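Local coordinates for protein flavodoxin (Aquifex aeolicus, PDB 2ARK) that probably acts as a low-potential electron donor to a number of redox enzymes, with FMN as its cofactor, at residues V42-V50 against K70-L79; A93-N104 against F133-G143. All coordinates share one frame; numbering follows the deposited sequence.

Contact 1. Residues V42-V50 against K70-L79; sequences VDEATKEDV and KMKRFFDDVL
In one helical layer of the flavodoxin-like alpha/beta/alpha sandwich, the turn and helix start at 42-50 pack through V42, A45, K47 and V50 against F74, V78 and L79 of 70-79. No hydrogen bond joins the two segments, so the 480 Å² they bury rests mainly on apolar packing. F74 carries its ring anti to the backbone N (chi1 180°), which aims it at the loop. There the carbonyl oxygens of A45 and T46 lie at the ring edge, A45 O 3.5 Å from F74 CE1. V42 and F74 run past each other head to tail, with V42 CG2 3.5 Å from F74 CB. Farther along, V50 and L79 meet tip to tip, V50 CG2 to L79 CD2 3.8 Å, while V78 CG1 rests beside K47 N at 3.9 Å. At the other end the extended K70 reaches D43 only in a long salt bridge, NZ to OD1 3.8 Å. The loop's entry into helix 47-52 is fixed by a capping box: T46 N donates to D49 OD2 from above the carboxylate plane (3.0 Å), and D49 N returns a weak bond to T46 OG1. D49 OD1, the other carboxylate oxygen, has a salt bridge to R38. Beneath, I10 touches A45, M71 and F74, as expected where beta-alpha-beta crossovers of a flavodoxin-like fold lay adjacent helices over a central parallel strand.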
loop_
_atom_site.group_PDB
_atom_site.type_symbol
_atom_site.label_atom_id
_atom_site.label_comp_id
_atom_site.label_asym_id
_atom_site.label_seq_id
_atom_site.Cartn_x
_atom_site.Cartn_y
_atom_site.Cartn_z
ATOM N N VAL A 42 -20.313 5.373 12.317
ATOM C CA VAL A 42 -19.984 3.986 12.656
ATOM C C VAL A 42 -20.701 3.409 13.918
ATOM O O VAL A 42 -21.106 2.241 13.900
ATOM C CB VAL A 42 -18.446 3.741 12.720
ATOM C CG1 VAL A 42 -17.803 4.505 13.836
ATOM C CG2 VAL A 42 -18.152 2.287 12.889
ATOM N N ASP A 43 -20.857 4.215 14.983
ATOM C CA ASP A 43 -21.530 3.779 16.220
ATOM C C ASP A 43 -23.031 3.576 16.007
ATOM O O ASP A 43 -23.678 2.889 16.795
ATOM C CB ASP A 43 -21.440 4.830 17.329
ATOM C CG ASP A 43 -20.027 5.122 17.801
ATOM O OD1 ASP A 43 -19.134 4.233 17.769
ATOM O OD2 ASP A 43 -19.843 6.286 18.232
ATOM N N GLU A 44 -23.573 4.211 14.973
ATOM C CA GLU A 44 -24.977 4.132 14.592
ATOM C C GLU A 44 -25.244 2.921 13.693
ATOM O O GLU A 44 -26.321 2.361 13.725
ATOM C CB GLU A 44 -25.277 5.385 13.768
ATOM C CG GLU A 44 -26.508 6.186 14.078
ATOM C CD GLU A 44 -26.771 7.295 12.999
ATOM O OE1 GLU A 44 -25.789 7.900 12.442
ATOM O OE2 GLU A 44 -27.985 7.562 12.734
ATOM N N ALA A 45 -24.261 2.546 12.875
ATOM C CA ALA A 45 -24.431 1.607 11.756
ATOM C C ALA A 45 -24.634 0.145 12.144
ATOM O O ALA A 45 -24.177 -0.302 13.199
ATOM C CB ALA A 45 -23.260 1.723 10.788
ATOM N N THR A 46 -25.323 -0.594 11.277
ATOM C CA THR A 46 -25.607 -2.003 11.541
ATOM C C THR A 46 -25.185 -2.882 10.362
ATOM O O THR A 46 -25.041 -2.407 9.239
ATOM C CB THR A 46 -27.112 -2.246 11.809
ATOM O OG1 THR A 46 -27.864 -1.789 10.679
ATOM C CG2 THR A 46 -27.592 -1.501 13.042
ATOM N N LYS A 47 -25.011 -4.170 10.625
ATOM C CA LYS A 47 -24.764 -5.135 9.566
ATOM C C LYS A 47 -25.902 -5.129 8.532
ATOM O O LYS A 47 -25.676 -5.444 7.391
ATOM C CB LYS A 47 -24.449 -6.548 10.133
ATOM C CG LYS A 47 -25.639 -7.403 10.613
ATOM C CD LYS A 47 -25.139 -8.731 11.248
ATOM C CE LYS A 47 -26.158 -9.892 11.189
ATOM N NZ LYS A 47 -27.348 -9.831 12.109
ATOM N N GLU A 48 -27.101 -4.723 8.935
ATOM C CA GLU A 48 -28.257 -4.654 8.026
ATOM C C GLU A 48 -28.193 -3.497 7.022
ATOM O O GLU A 48 -28.683 -3.624 5.901
ATOM C CB GLU A 48 -29.583 -4.591 8.811
ATOM C CG GLU A 48 -30.045 -5.927 9.410
ATOM C CD GLU A 48 -29.297 -6.315 10.695
ATOM O OE1 GLU A 48 -29.006 -5.420 11.521
ATOM O OE2 GLU A 48 -29.010 -7.520 10.889
ATOM N N ASP A 49 -27.592 -2.379 7.433
ATOM C CA ASP A 49 -27.296 -1.256 6.537
ATOM C C ASP A 49 -26.445 -1.683 5.382
ATOM O O ASP A 49 -26.642 -1.203 4.263
ATOM C CB ASP A 49 -26.555 -0.137 7.276
ATOM C CG ASP A 49 -27.442 0.588 8.258
ATOM O OD1 ASP A 49 -28.642 0.727 7.915
ATOM O OD2 ASP A 49 -26.956 0.986 9.357
ATOM N N VAL A 50 -25.499 -2.583 5.663
ATOM C CA VAL A 50 -24.497 -3.002 4.691
ATOM C C VAL A 50 -25.141 -3.983 3.733
ATOM O O VAL A 50 -24.975 -3.882 2.510
ATOM C CB VAL A 50 -23.205 -3.574 5.401
ATOM C CG1 VAL A 50 -22.284 -4.281 4.419
ATOM C CG2 VAL A 50 -22.451 -2.442 6.130
ATOM N N LYS A 70 -12.155 2.396 15.329
ATOM C CA LYS A 70 -13.593 2.144 15.419
ATOM C C LYS A 70 -14.131 1.669 14.064
ATOM O O LYS A 70 -14.982 0.790 14.034
ATOM C CB LYS A 70 -14.407 3.329 16.015
ATOM C CG LYS A 70 -14.478 3.342 17.569
ATOM C CD LYS A 70 -15.490 4.359 18.076
ATOM C CE LYS A 70 -15.514 4.516 19.587
ATOM N NZ LYS A 70 -16.432 5.637 20.098
HETATM N N MSE A 71 -13.624 2.202 12.952
HETATM C CA MSE A 71 -14.045 1.691 11.665
HETATM C C MSE A 71 -13.531 0.274 11.412
HETATM O O MSE A 71 -14.259 -0.577 10.931
HETATM C CB MSE A 71 -13.676 2.631 10.532
HETATM C CG MSE A 71 -14.234 2.185 9.202
HETATM SE SE MSE A 71 -16.249 2.298 9.122
HETATM C CE MSE A 71 -16.488 4.251 9.095
ATOM N N LYS A 72 -12.275 0.031 11.763
ATOM C CA LYS A 72 -11.682 -1.289 11.703
ATOM C C LYS A 72 -12.476 -2.288 12.554
ATOM O O LYS A 72 -12.732 -3.421 12.112
ATOM C CB LYS A 72 -10.200 -1.210 12.148
ATOM C CG LYS A 72 -9.412 -2.478 11.941
ATOM C CD LYS A 72 -9.067 -2.747 10.450
ATOM C CE LYS A 72 -8.990 -4.251 10.130
ATOM N NZ LYS A 72 -8.067 -4.922 11.087
ATOM N N ARG A 73 -12.906 -1.879 13.749
ATOM C CA ARG A 73 -13.637 -2.800 14.641
ATOM C C ARG A 73 -15.016 -3.159 14.077
ATOM O O ARG A 73 -15.478 -4.294 14.200
ATOM C CB ARG A 73 -13.759 -2.200 16.033
ATOM C CG ARG A 73 -14.537 -3.034 17.070
ATOM C CD ARG A 73 -15.412 -2.064 17.785
ATOM N NE ARG A 73 -15.051 -1.946 19.156
ATOM C CZ ARG A 73 -15.371 -0.948 19.977
ATOM N NH1 ARG A 73 -14.954 -1.061 21.222
ATOM N NH2 ARG A 73 -16.050 0.149 19.588
ATOM N N PHE A 74 -15.658 -2.192 13.438
ATOM C CA PHE A 74 -16.919 -2.422 12.804
ATOM C C PHE A 74 -16.819 -3.495 11.703
ATOM O O PHE A 74 -17.669 -4.412 11.605
ATOM C CB PHE A 74 -17.460 -1.103 12.230
ATOM C CG PHE A 74 -18.779 -1.254 11.544
ATOM C CD1 PHE A 74 -19.970 -1.189 12.281
ATOM C CD2 PHE A 74 -18.837 -1.487 10.175
ATOM C CE1 PHE A 74 -21.214 -1.353 11.653
ATOM C CE2 PHE A 74 -20.065 -1.652 9.543
ATOM C CZ PHE A 74 -21.258 -1.587 10.285
ATOM N N PHE A 75 -15.795 -3.368 10.869
ATOM C CA PHE A 75 -15.548 -4.352 9.845
ATOM C C PHE A 75 -15.134 -5.695 10.401
ATOM O O PHE A 75 -15.627 -6.707 9.950
ATOM C CB PHE A 75 -14.567 -3.810 8.789
ATOM C CG PHE A 75 -15.240 -2.939 7.779
ATOM C CD1 PHE A 75 -15.603 -1.641 8.103
ATOM C CD2 PHE A 75 -15.577 -3.433 6.534
ATOM C CE1 PHE A 75 -16.282 -0.837 7.190
ATOM C CE2 PHE A 75 -16.255 -2.644 5.608
ATOM C CZ PHE A 75 -16.610 -1.346 5.929
ATOM N N ASP A 76 -14.251 -5.707 11.392
ATOM C CA ASP A 76 -13.720 -6.957 11.913
ATOM C C ASP A 76 -14.802 -7.681 12.645
ATOM O O ASP A 76 -14.937 -8.877 12.467
ATOM C CB ASP A 76 -12.533 -6.758 12.885
ATOM C CG ASP A 76 -11.242 -6.343 12.185
ATOM O OD1 ASP A 76 -11.076 -6.698 10.993
ATOM O OD2 ASP A 76 -10.389 -5.674 12.844
ATOM N N ASP A 77 -15.560 -6.956 13.470
ATOM C CA ASP A 77 -16.398 -7.591 14.480
ATOM C C ASP A 77 -17.883 -7.590 14.186
ATOM O O ASP A 77 -18.571 -8.559 14.510
ATOM C CB ASP A 77 -16.141 -6.997 15.874
ATOM C CG ASP A 77 -14.762 -7.380 16.451
ATOM O OD1 ASP A 77 -13.984 -8.162 15.825
ATOM O OD2 ASP A 77 -14.459 -6.892 17.566
ATOM N N VAL A 78 -18.388 -6.504 13.609
ATOM C CA VAL A 78 -19.810 -6.431 13.235
ATOM C C VAL A 78 -20.049 -7.133 11.892
ATOM O O VAL A 78 -20.905 -7.999 11.808
ATOM C CB VAL A 78 -20.369 -4.960 13.258
ATOM C CG1 VAL A 78 -21.795 -4.895 12.730
ATOM C CG2 VAL A 78 -20.318 -4.397 14.688
ATOM N N LEU A 79 -19.270 -6.790 10.865
ATOM C CA LEU A 79 -19.417 -7.423 9.554
ATOM C C LEU A 79 -18.756 -8.791 9.430
ATOM O O LEU A 79 -18.956 -9.489 8.444
ATOM C CB LEU A 79 -18.913 -6.512 8.450
ATOM C CG LEU A 79 -19.556 -5.143 8.292
ATOM C CD1 LEU A 79 -19.104 -4.637 6.973
ATOM C CD2 LEU A 79 -21.115 -5.204 8.351
#

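Contact 2. Residues A93-N104 against F133-G143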
loop_
_atom_site.group_PDB
_atom_site.type_symbol
_atom_site.label_atom_id
_atom_site.label_comp_id
_atom_site.label_asym_id
_atom_site.label_seq_id
_atom_site.Cartn_x
_atom_site.Cartn_y
_atom_site.Cartn_z
ATOM N N ALA A 93 -13.741 5.103 -0.702
ATOM C CA ALA A 93 -13.137 5.530 0.562
ATOM C C ALA A 93 -13.047 7.036 0.585
ATOM O O ALA A 93 -12.986 7.661 -0.475
ATOM C CB ALA A 93 -11.691 4.905 0.716
ATOM N N PHE A 94 -13.017 7.637 1.770
ATOM C CA PHE A 94 -12.645 9.072 1.881
ATOM C C PHE A 94 -12.015 9.387 3.231
ATOM O O PHE A 94 -12.201 8.623 4.198
ATOM C CB PHE A 94 -13.805 10.005 1.552
ATOM C CG PHE A 94 -15.043 9.804 2.420
ATOM C CD1 PHE A 94 -15.989 8.808 2.104
ATOM C CD2 PHE A 94 -15.304 10.671 3.506
ATOM C CE1 PHE A 94 -17.140 8.643 2.884
ATOM C CE2 PHE A 94 -16.468 10.520 4.290
ATOM C CZ PHE A 94 -17.379 9.496 3.991
ATOM N N SER A 95 -11.249 10.467 3.319
ATOM C CA SER A 95 -10.467 10.687 4.529
ATOM C C SER A 95 -9.975 12.122 4.638
ATOM O O SER A 95 -9.659 12.783 3.619
ATOM C CB SER A 95 -9.250 9.737 4.557
ATOM O OG SER A 95 -8.541 9.800 5.797
ATOM N N SER A 96 -9.919 12.594 5.883
ATOM C CA SER A 96 -9.471 13.930 6.206
ATOM C C SER A 96 -8.249 13.697 7.066
ATOM O O SER A 96 -8.278 12.828 7.943
ATOM C CB SER A 96 -10.557 14.650 7.016
ATOM O OG SER A 96 -10.144 15.943 7.425
ATOM N N SER A 97 -7.179 14.451 6.813
ATOM C CA SER A 97 -5.943 14.388 7.618
ATOM C C SER A 97 -5.625 15.747 8.189
ATOM O O SER A 97 -6.309 16.698 7.907
ATOM C CB SER A 97 -4.762 13.881 6.778
ATOM O OG SER A 97 -4.623 14.664 5.599
ATOM N N GLY A 98 -4.579 15.816 9.008
ATOM C CA GLY A 98 -4.128 17.046 9.631
ATOM C C GLY A 98 -3.483 17.956 8.604
ATOM O O GLY A 98 -3.502 19.176 8.741
ATOM N N GLY A 99 -2.946 17.361 7.546
ATOM C CA GLY A 99 -2.165 18.114 6.584
ATOM C C GLY A 99 -2.032 17.389 5.267
ATOM O O GLY A 99 -2.162 16.156 5.220
ATOM N N TRP A 100 -1.820 18.164 4.195
ATOM C CA TRP A 100 -1.362 17.628 2.913
ATOM C C TRP A 100 0.008 17.019 3.113
ATOM O O TRP A 100 0.890 17.624 3.763
ATOM C CB TRP A 100 -1.334 18.726 1.829
ATOM C CG TRP A 100 -2.675 19.257 1.634
ATOM C CD1 TRP A 100 -3.188 20.422 2.148
ATOM C CD2 TRP A 100 -3.755 18.597 0.962
ATOM N NE1 TRP A 100 -4.523 20.543 1.801
ATOM C CE2 TRP A 100 -4.895 19.435 1.075
ATOM C CE3 TRP A 100 -3.869 17.387 0.257
ATOM C CZ2 TRP A 100 -6.135 19.101 0.501
ATOM C CZ3 TRP A 100 -5.118 17.051 -0.314
ATOM C CH2 TRP A 100 -6.224 17.913 -0.189
ATOM N N GLY A 101 0.176 15.819 2.570
ATOM C CA GLY A 101 1.375 15.015 2.794
ATOM C C GLY A 101 1.281 14.230 4.099
ATOM O O GLY A 101 2.250 13.606 4.530
ATOM N N GLY A 102 0.091 14.254 4.702
ATOM C CA GLY A 102 -0.152 13.695 6.028
ATOM C C GLY A 102 -0.684 12.297 6.029
ATOM O O GLY A 102 -0.818 11.684 7.089
ATOM N N GLY A 103 -1.037 11.787 4.860
ATOM C CA GLY A 103 -1.333 10.362 4.751
ATOM C C GLY A 103 -2.751 10.048 4.420
ATOM O O GLY A 103 -3.178 8.932 4.643
ATOM N N ASN A 104 -3.488 11.015 3.876
ATOM C CA ASN A 104 -4.889 10.794 3.512
ATOM C C ASN A 104 -5.152 9.836 2.340
ATOM O O ASN A 104 -6.217 9.195 2.308
ATOM C CB ASN A 104 -5.701 12.092 3.366
ATOM C CG ASN A 104 -5.018 13.154 2.505
ATOM O OD1 ASN A 104 -5.097 14.354 2.823
ATOM N ND2 ASN A 104 -4.393 12.752 1.411
ATOM N N PHE A 133 -6.806 19.466 -8.463
ATOM C CA PHE A 133 -7.523 18.822 -7.400
ATOM C C PHE A 133 -8.330 17.614 -7.891
ATOM O O PHE A 133 -9.286 17.759 -8.668
ATOM C CB PHE A 133 -8.393 19.821 -6.608
ATOM C CG PHE A 133 -8.596 19.415 -5.181
ATOM C CD1 PHE A 133 -9.666 18.595 -4.820
ATOM C CD2 PHE A 133 -7.685 19.788 -4.208
ATOM C CE1 PHE A 133 -9.827 18.154 -3.502
ATOM C CE2 PHE A 133 -7.848 19.384 -2.874
ATOM C CZ PHE A 133 -8.915 18.551 -2.523
ATOM N N THR A 134 -7.949 16.430 -7.390
ATOM C CA THR A 134 -8.582 15.181 -7.796
ATOM C C THR A 134 -8.855 14.209 -6.637
ATOM O O THR A 134 -8.794 14.585 -5.460
ATOM C CB THR A 134 -7.844 14.534 -8.991
ATOM O OG1 THR A 134 -8.668 13.530 -9.575
ATOM C CG2 THR A 134 -6.477 13.955 -8.611
ATOM N N LEU A 135 -9.191 12.960 -6.961
ATOM C CA LEU A 135 -9.662 12.023 -5.953
ATOM C C LEU A 135 -9.468 10.579 -6.420
ATOM O O LEU A 135 -10.362 9.718 -6.288
ATOM C CB LEU A 135 -11.123 12.342 -5.580
ATOM C CG LEU A 135 -12.268 12.430 -6.607
ATOM C CD1 LEU A 135 -13.565 11.887 -5.973
ATOM C CD2 LEU A 135 -12.452 13.869 -7.156
ATOM N N HIS A 136 -8.252 10.311 -6.905
ATOM C CA HIS A 136 -7.911 9.039 -7.542
ATOM C C HIS A 136 -8.102 7.771 -6.712
ATOM O O HIS A 136 -8.369 6.693 -7.275
ATOM C CB HIS A 136 -6.474 9.080 -8.118
ATOM C CG HIS A 136 -6.315 10.001 -9.275
ATOM N ND1 HIS A 136 -7.365 10.703 -9.825
ATOM C CD2 HIS A 136 -5.227 10.321 -10.014
ATOM C CE1 HIS A 136 -6.933 11.423 -10.842
ATOM N NE2 HIS A 136 -5.640 11.202 -10.981
ATOM N N TYR A 137 -7.903 7.884 -5.403
ATOM C CA TYR A 137 -8.046 6.733 -4.470
ATOM C C TYR A 137 -9.187 6.946 -3.484
ATOM O O TYR A 137 -9.509 6.075 -2.667
ATOM C CB TYR A 137 -6.693 6.359 -3.807
ATOM C CG TYR A 137 -5.719 6.049 -4.914
ATOM C CD1 TYR A 137 -4.807 7.017 -5.371
ATOM C CD2 TYR A 137 -5.805 4.844 -5.601
ATOM C CE1 TYR A 137 -3.950 6.752 -6.487
ATOM C CE2 TYR A 137 -4.966 4.565 -6.734
ATOM C CZ TYR A 137 -4.037 5.517 -7.154
ATOM O OH TYR A 137 -3.212 5.236 -8.253
ATOM N N GLY A 138 -9.819 8.102 -3.598
ATOM C CA GLY A 138 -10.963 8.448 -2.767
ATOM C C GLY A 138 -10.897 9.928 -2.517
ATOM O O GLY A 138 -9.875 10.569 -2.810
ATOM N N ALA A 139 -11.968 10.486 -1.993
ATOM C CA ALA A 139 -11.963 11.907 -1.661
ATOM C C ALA A 139 -11.054 12.162 -0.442
ATOM O O ALA A 139 -11.168 11.496 0.561
ATOM C CB ALA A 139 -13.402 12.425 -1.446
ATOM N N VAL A 140 -10.119 13.099 -0.557
ATOM C CA VAL A 140 -9.186 13.425 0.535
ATOM C C VAL A 140 -9.133 14.967 0.719
ATOM O O VAL A 140 -9.241 15.724 -0.260
ATOM C CB VAL A 140 -7.738 12.821 0.284
ATOM C CG1 VAL A 140 -7.763 11.267 0.260
ATOM C CG2 VAL A 140 -7.106 13.374 -1.040
ATOM N N VAL A 141 -8.984 15.411 1.969
ATOM C CA VAL A 141 -8.910 16.820 2.322
ATOM C C VAL A 141 -7.990 16.944 3.535
ATOM O O VAL A 141 -7.856 15.996 4.317
ATOM C CB VAL A 141 -10.344 17.418 2.670
ATOM C CG1 VAL A 141 -10.219 18.860 3.100
ATOM C CG2 VAL A 141 -11.320 17.339 1.453
ATOM N N ALA A 142 -7.326 18.082 3.701
ATOM C CA ALA A 142 -6.700 18.349 4.978
ATOM C C ALA A 142 -7.642 19.237 5.806
ATOM O O ALA A 142 -8.070 20.312 5.349
ATOM C CB ALA A 142 -5.340 18.972 4.805
ATOM N N GLY A 143 -7.997 18.776 7.002
ATOM C CA GLY A 143 -8.991 19.465 7.828
ATOM C C GLY A 143 -10.413 19.381 7.281
ATOM O O GLY A 143 -10.811 18.373 6.691
HETATM O O HOH W 1 -12.181 5.487 -3.172
#
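The W100 indole, in the loop after strand 93-97 of the flavodoxin-like parallel sheet, takes the methyl of A142 over one face, a CH-pi contact with CB 3.7 Å from the centroid of the five-membered ring and 19° off its normal. The W100 and F133 side chains cross at about a right angle, with W100 CZ2 in the plane of the F133 ring at its edge and W100 CH2 3.5 Å from F133 CE2. Without the indole, as with a serine here, the A142 methyl and the F133 ring would probably lose the aromatic surface they share. Strands 93-97 and 139-142 pair in parallel, the directions of these short segments differing by 11°. The ladder runs through S95 N to A139 O (2.9 Å), V141 N to S95 O and S97 N to V141 O, and closes with G143 N on S97 O (2.8 Å). F94 and S96 project toward helix 17-30, whereas S95 and V140 meet helix 104-117. The N104 side chain crosses V140 at about a right angle, N104 CG 3.5 Å from V140 CB. Beside a bound phosphate, S96 holds OG anti to its backbone nitrogen and donates to G143 O at 2.6 Å, tilted 31° from the carbonyl plane.

How the contacts relate
The two contacts follow in series along the chain: contact 1 is complete at L79, and helix 69-78 is followed directly by strand 90-97, which leads into contact 2. Their centres are 22 Å apart and their nearest atoms about 7 Å, so they do not touch. Contact 1 lies in a helical layer covering strand 5-11, and contact 2 within the sheet itself, where strand 90-97 pairs with 139-142. Helix 104-117 relates them, since M71 of contact 1 touches M114 on it while S95 and V140 touch C108. Both also face other copies: K72 bonds to the second subunit, whereas the W100 loop meets the third, so the tetramer draws on separate parts of one flavodoxin-like domain.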